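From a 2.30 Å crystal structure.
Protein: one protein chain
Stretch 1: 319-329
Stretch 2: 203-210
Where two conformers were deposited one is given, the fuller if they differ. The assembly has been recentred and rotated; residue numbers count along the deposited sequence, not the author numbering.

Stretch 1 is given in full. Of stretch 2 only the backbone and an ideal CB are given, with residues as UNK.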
ATOM      1  N   ALA A 319       7.292  -3.410   8.443  1.00 18.30           N
ATOM      2  CA  ALA A 319       6.303  -4.345   7.923  1.00 18.30           C
ATOM      3  C   ALA A 319       6.956  -5.730   7.871  1.00 18.30           C
ATOM      4  O   ALA A 319       8.136  -5.846   7.477  1.00 18.30           O
ATOM      5  CB  ALA A 319       5.848  -3.915   6.520  1.00  6.21           C
ATOM      6  N   ALA A 320       6.194  -6.762   8.256  1.00 23.65           N
ATOM      7  CA  ALA A 320       6.677  -8.150   8.231  1.00 23.65           C
ATOM      8  C   ALA A 320       7.117  -8.605   6.827  1.00 23.65           C
ATOM      9  O   ALA A 320       8.148  -9.281   6.682  1.00 23.65           O
ATOM     10  CB  ALA A 320       5.613  -9.133   8.835  1.00 12.77           C
ATOM     11  N   THR A 321       6.355  -8.226   5.796  1.00 22.42           N
ATOM     12  CA  THR A 321       6.767  -8.531   4.425  1.00 22.42           C
ATOM     13  C   THR A 321       8.151  -7.987   4.127  1.00 22.42           C
ATOM     14  O   THR A 321       8.948  -8.638   3.460  1.00 22.42           O
ATOM     15  CB  THR A 321       5.766  -8.011   3.346  1.00 18.86           C
ATOM     16  OG1 THR A 321       5.605  -6.575   3.455  1.00 18.86           O
ATOM     17  CG2 THR A 321       4.388  -8.730   3.474  1.00 18.86           C
ATOM     18  N   LEU A 322       8.440  -6.780   4.592  1.00 19.38           N
ATOM     19  CA  LEU A 322       9.756  -6.163   4.341  1.00 19.38           C
ATOM     20  C   LEU A 322      10.839  -6.853   5.186  1.00 19.38           C
ATOM     21  O   LEU A 322      11.935  -7.116   4.714  1.00 19.38           O
ATOM     22  CB  LEU A 322       9.721  -4.653   4.620  1.00 23.30           C
ATOM     23  CG  LEU A 322      11.059  -3.885   4.529  1.00 23.30           C
ATOM     24  CD1 LEU A 322      11.679  -4.079   3.155  1.00 23.30           C
ATOM     25  CD2 LEU A 322      10.898  -2.397   4.818  1.00 23.30           C
ATOM     26  N   GLU A 323      10.516  -7.185   6.424  1.00 24.85           N
ATOM     27  CA  GLU A 323      11.459  -7.943   7.245  1.00 24.85           C
ATOM     28  C   GLU A 323      11.768  -9.280   6.585  1.00 24.85           C
ATOM     29  O   GLU A 323      12.921  -9.682   6.499  1.00 24.85           O
ATOM     30  CB  GLU A 323      10.938  -8.143   8.666  1.00 47.97           C
ATOM     31  CG  GLU A 323      11.965  -8.726   9.622  1.00 47.97           C
ATOM     32  CD  GLU A 323      11.490  -8.743  11.081  1.00 47.97           C
ATOM     33  OE1 GLU A 323      10.283  -8.522  11.327  1.00 47.97           O
ATOM     34  OE2 GLU A 323      12.323  -8.972  11.987  1.00 47.97           O
ATOM     35  N   HIS A 324      10.729  -9.959   6.108  1.00 21.34           N
ATOM     36  CA  HIS A 324      10.876 -11.279   5.472  1.00 21.34           C
ATOM     37  C   HIS A 324      11.654 -11.188   4.147  1.00 21.34           C
ATOM     38  O   HIS A 324      12.577 -11.964   3.916  1.00 21.34           O
ATOM     39  CB  HIS A 324       9.495 -11.905   5.262  1.00 22.28           C
ATOM     40  CG  HIS A 324       9.466 -13.033   4.283  1.00 22.28           C
ATOM     41  ND1 HIS A 324       9.891 -14.306   4.594  1.00 22.28           N
ATOM     42  CD2 HIS A 324       9.035 -13.090   3.000  1.00 22.28           C
ATOM     43  CE1 HIS A 324       9.717 -15.096   3.554  1.00 22.28           C
ATOM     44  NE2 HIS A 324       9.197 -14.384   2.571  1.00 22.28           N
ATOM     45  N   ALA A 325      11.302 -10.226   3.296  1.00 22.61           N
ATOM     46  CA  ALA A 325      12.006 -10.048   2.029  1.00 22.61           C
ATOM     47  C   ALA A 325      13.494  -9.760   2.278  1.00 22.61           C
ATOM     48  O   ALA A 325      14.369 -10.352   1.641  1.00 22.61           O
ATOM     49  CB  ALA A 325      11.374  -8.929   1.203  1.00 16.69           C
ATOM     50  N   GLU A 326      13.767  -8.862   3.213  1.00 32.37           N
ATOM     51  CA  GLU A 326      15.144  -8.518   3.558  0.50 32.37           C
ATOM     52  C   GLU A 326      15.932  -9.775   3.951  1.00 32.37           C
ATOM     53  O   GLU A 326      17.014 -10.028   3.417  1.00 32.37           O
ATOM     54  CB  GLU A 326      15.165  -7.478   4.681  0.50 39.46           C
ATOM     55  CG  GLU A 326      16.395  -6.587   4.695  0.50 39.46           C
ATOM     56  CD  GLU A 326      17.467  -7.052   5.674  0.50 39.46           C
ATOM     57  OE1 GLU A 326      17.285  -8.104   6.330  0.50 39.46           O
ATOM     58  OE2 GLU A 326      18.491  -6.351   5.794  0.50 39.46           O
ATOM     59  N   ASN A 327      15.385 -10.570   4.866  1.00 36.43           N
ATOM     60  CA  ASN A 327      16.025 -11.810   5.289  1.00 36.43           C
ATOM     61  C   ASN A 327      16.230 -12.777   4.110  1.00 36.43           C
ATOM     62  O   ASN A 327      17.337 -13.276   3.877  1.00 36.43           O
ATOM     63  CB  ASN A 327      15.212 -12.457   6.408  1.00 40.52           C
ATOM     64  CG  ASN A 327      15.827 -13.744   6.916  1.00 40.52           C
ATOM     65  OD1 ASN A 327      15.221 -14.814   6.808  1.00 40.52           O
ATOM     66  ND2 ASN A 327      17.035 -13.651   7.486  1.00 40.52           N
ATOM     67  N   LEU A 328      15.170 -13.020   3.351  1.00 29.55           N
ATOM     68  CA  LEU A 328      15.299 -13.816   2.149  1.00 29.55           C
ATOM     69  C   LEU A 328      16.407 -13.282   1.226  1.00 29.55           C
ATOM     70  O   LEU A 328      17.156 -14.056   0.624  1.00 29.55           O
ATOM     71  CB  LEU A 328      13.970 -13.867   1.391  1.00 39.13           C
ATOM     72  CG  LEU A 328      13.747 -15.139   0.583  1.00 39.13           C
ATOM     73  CD1 LEU A 328      13.733 -16.359   1.525  1.00 39.13           C
ATOM     74  CD2 LEU A 328      12.438 -15.063  -0.225  1.00 39.13           C
ATOM     75  N   GLN A 329      16.509 -11.967   1.097  1.00 33.45           N
ATOM     76  CA  GLN A 329      17.489 -11.420   0.169  1.00 33.45           C
ATOM     77  C   GLN A 329      18.914 -11.746   0.618  1.00 33.45           C
ATOM     78  O   GLN A 329      19.791 -12.008  -0.205  1.00 33.45           O
ATOM     79  CB  GLN A 329      17.303  -9.916  -0.015  1.00 34.60           C
ATOM     80  CG  GLN A 329      18.280  -9.316  -1.023  1.00 34.60           C
ATOM     81  CD  GLN A 329      17.926  -7.884  -1.397  1.00 34.60           C
ATOM     82  OE1 GLN A 329      17.764  -7.570  -2.570  1.00 34.60           O
ATOM     83  NE2 GLN A 329      17.781  -7.018  -0.398  1.00 34.60           N
ATOM     84  N   UNK A 203       5.412 -13.099  -4.959  1.00 22.00           N
ATOM     85  CA  UNK A 203       4.685 -13.889  -3.963  1.00 22.00           C
ATOM     86  C   UNK A 203       5.616 -14.450  -2.882  1.00 22.00           C
ATOM     87  O   UNK A 203       5.331 -14.326  -1.694  1.00 22.00           O
ATOM     88  CB  UNK A 203       3.939 -15.035  -4.649  1.00 22.00           C
ATOM     89  N   UNK A 204       6.738 -15.051  -3.273  1.00 22.38           N
ATOM     90  CA  UNK A 204       7.689 -15.586  -2.284  1.00 22.38           C
ATOM     91  C   UNK A 204       8.246 -14.523  -1.302  1.00 22.38           C
ATOM     92  O   UNK A 204       8.431 -14.800  -0.106  1.00 22.38           O
ATOM     93  CB  UNK A 204       8.856 -16.246  -3.021  1.00 22.38           C
ATOM     94  N   UNK A 205       8.524 -13.321  -1.823  1.00 19.77           N
ATOM     95  CA  UNK A 205       9.031 -12.223  -1.026  1.00 19.77           C
ATOM     96  C   UNK A 205       7.992 -11.693  -0.035  1.00 19.77           C
ATOM     97  O   UNK A 205       8.344 -10.977   0.899  1.00 19.77           O
ATOM     98  CB  UNK A 205       9.500 -11.093  -1.945  1.00 19.77           C
ATOM     99  N   UNK A 206       6.722 -12.056  -0.229  1.00 19.07           N
ATOM    100  CA  UNK A 206       5.652 -11.605   0.666  1.00 19.07           C
ATOM    101  C   UNK A 206       5.063 -12.742   1.490  1.00 19.07           C
ATOM    102  O   UNK A 206       4.147 -12.514   2.283  1.00 19.07           O
ATOM    103  CB  UNK A 206       4.541 -10.933  -0.144  1.00 19.07           C
ATOM    104  N   UNK A 207       5.602 -13.953   1.307  1.00 23.48           N
ATOM    105  CA  UNK A 207       5.111 -15.119   2.049  1.00 23.48           C
ATOM    106  C   UNK A 207       5.783 -15.267   3.396  1.00 23.48           C
ATOM    107  O   UNK A 207       6.602 -16.159   3.594  1.00 23.48           O
ATOM    108  CB  UNK A 207       5.323 -16.395   1.232  1.00 23.48           C
ATOM    109  N   UNK A 208       5.403 -14.393   4.322  1.00 24.32           N
ATOM    110  CA  UNK A 208       5.917 -14.378   5.679  1.00 24.32           C
ATOM    111  C   UNK A 208       5.530 -15.671   6.420  1.00 24.32           C
ATOM    112  O   UNK A 208       4.399 -16.169   6.265  1.00 24.32           O
ATOM    113  CB  UNK A 208       5.393 -13.151   6.428  1.00 24.32           C
ATOM    114  N   UNK A 209       6.476 -16.230   7.201  1.00 24.49           N
ATOM    115  CA  UNK A 209       6.225 -17.494   7.912  1.00 24.49           C
ATOM    116  C   UNK A 209       4.889 -17.459   8.593  1.00 24.49           C
ATOM    117  O   UNK A 209       4.548 -16.478   9.258  1.00 24.49           O
ATOM    118  CB  UNK A 209       7.323 -17.778   8.939  1.00 24.49           C
ATOM    119  N   UNK A 210       4.126 -18.526   8.392  1.00 23.56           N
ATOM    120  CA  UNK A 210       2.734 -18.562   8.787  1.00 23.56           C
ATOM    121  C   UNK A 210       2.403 -19.906   9.402  1.00 23.56           C
ATOM    122  O   UNK A 210       2.917 -20.924   8.950  1.00 23.56           O
ATOM    123  CB  UNK A 210       1.823 -18.277   7.591  1.00 23.56           C
TER

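Stretch 1 is a helix from Ala320 onward, and the small or branched side chains of Ala320, Thr321, Ala325 and Leu328, with the ring of His324 among them, meet the end of a second helix and the loop that follows it.

Position 203 is helical, and its ideal CB has nothing of stretch 1 within 5.5 Å. The contact sets no preference; the residue is Leu203, which does not touch stretch 1.

At 204 the CB points sideways and lies 4.7 Å from Leu328 CD2, so an aliphatic residue would suit, though many others would fit. The backbone matters more: His324 NE2 donates a hydrogen bond to the carbonyl O of 204 at 2.8 Å, with a nearly straight N-H...O angle of 162°, a demand any side chain can meet. The residue is Leu204, with chi1 m and chi2 t; its side chain makes only a peripheral apolar approach to Leu328, and its main part in the contact is that carbonyl.

Position 205 lies where the backbones come close, the CA of 205 being 4.8 Å from Ala325 CA. Its CB points sideways, 4.3 Å from Ala325 CB and 5.2 Å from Leu328 CD2, and the small alanine leaves room for an apolar chain that reaches back: Leu, Met or Ile. Leu205 does so, its CD2 4.0 Å from Ala325 CB and 4.1 Å from Leu328 CD2. Leu205 O sits at the edge of the His324 ring, 3.1 Å from His324 CD2.

Position 206 has phi/psi of -112/1, and its CB points away yet stays 4.2 Å from Thr321 CG2. That methyl offers no polar partner, so small, apolar or modest polar residues could all serve. Asn206 brings its OD1 to 3.4 Å from Thr321 CG2; this oxygen is buried without a partner, while ND2 is hydrogen-bonded just outside the stretches.

At 207 the CB points away, 4.6 Å from His324 NE2, so polar or apolar residues of many sizes would suit, as far as stretch 1 is concerned. The residue is Leu207; its O lies over one face of the imidazole, 3.3 Å from His324 CE1.

Position 208 has extended angles, -64/139, and a sideways CB 4.4 Å from His324 CB and 4.7 Å from Ala320 CB. A compact apolar residue, Val, Ile or Ala, suits this ground. Val208 places CG1 4.0 Å from Ala320 CB and CG2 3.8 Å from His324 CB, while its CA makes a CH-pi contact over the ring face.

At 209 phi/psi of -46/132 is compatible with proline as well as many other residues, and nothing of stretch 1 lies within 5.5 Å of the ideal CB, so the contact makes no strong choice. Pro209 reaches in with CD, 3.7 Å from His324 ND1.

Position 210 is extended and out of reach, so stretch 1 cannot choose; it is Tyr210.

Stretch 2 (203-210) LLLNLVPY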
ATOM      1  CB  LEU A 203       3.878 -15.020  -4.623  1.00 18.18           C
ATOM      2  CG  LEU A 203       2.734 -14.494  -5.493  1.00 18.18           C
ATOM      3  CD1 LEU A 203       1.976 -15.611  -6.165  1.00 18.18           C
ATOM      4  CD2 LEU A 203       1.761 -13.577  -4.697  1.00 18.18           C
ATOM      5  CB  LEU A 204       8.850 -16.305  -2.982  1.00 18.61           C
ATOM      6  CG  LEU A 204       8.510 -17.625  -3.694  1.00 18.61           C
ATOM      7  CD1 LEU A 204       9.676 -18.106  -4.575  1.00 18.61           C
ATOM      8  CD2 LEU A 204       8.101 -18.703  -2.686  1.00 18.61           C
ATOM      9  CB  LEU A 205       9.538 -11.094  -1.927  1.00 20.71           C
ATOM     10  CG  LEU A 205      10.796 -11.406  -2.745  1.00 20.71           C
ATOM     11  CD1 LEU A 205      10.920 -10.485  -3.948  1.00 20.71           C
ATOM     12  CD2 LEU A 205      12.033 -11.355  -1.869  1.00 20.71           C
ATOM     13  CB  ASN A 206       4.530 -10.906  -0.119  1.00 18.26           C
ATOM     14  CG  ASN A 206       4.935  -9.529  -0.610  1.00 18.26           C
ATOM     15  OD1 ASN A 206       4.718  -8.535   0.077  1.00 18.26           O
ATOM     16  ND2 ASN A 206       5.560  -9.471  -1.791  1.00 18.26           N
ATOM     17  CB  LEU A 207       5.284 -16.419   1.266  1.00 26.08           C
ATOM     18  CG  LEU A 207       4.228 -16.770   0.230  1.00 26.08           C
ATOM     19  CD1 LEU A 207       4.650 -18.044  -0.484  1.00 26.08           C
ATOM     20  CD2 LEU A 207       2.882 -16.957   0.890  1.00 26.08           C
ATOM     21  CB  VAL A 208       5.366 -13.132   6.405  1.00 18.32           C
ATOM     22  CG1 VAL A 208       5.854 -13.056   7.882  1.00 18.32           C
ATOM     23  CG2 VAL A 208       5.743 -11.856   5.603  1.00 18.32           C
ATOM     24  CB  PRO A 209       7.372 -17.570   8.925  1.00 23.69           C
ATOM     25  CG  PRO A 209       8.551 -16.943   8.116  1.00 23.69           C
ATOM     26  CD  PRO A 209       7.901 -15.836   7.254  1.00 23.69           C
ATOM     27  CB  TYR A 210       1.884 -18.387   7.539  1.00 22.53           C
ATOM     28  CG  TYR A 210       0.384 -18.570   7.723  1.00 22.53           C
ATOM     29  CD1 TYR A 210      -0.388 -17.570   8.293  1.00 22.53           C
ATOM     30  CD2 TYR A 210      -0.258 -19.726   7.271  1.00 22.53           C
ATOM     31  CE1 TYR A 210      -1.750 -17.715   8.450  1.00 22.53           C
ATOM     32  CE2 TYR A 210      -1.627 -19.884   7.413  1.00 22.53           C
ATOM     33  CZ  TYR A 210      -2.369 -18.871   8.002  1.00 22.53           C
ATOM     34  OH  TYR A 210      -3.729 -18.999   8.151  1.00 22.53           O
TER
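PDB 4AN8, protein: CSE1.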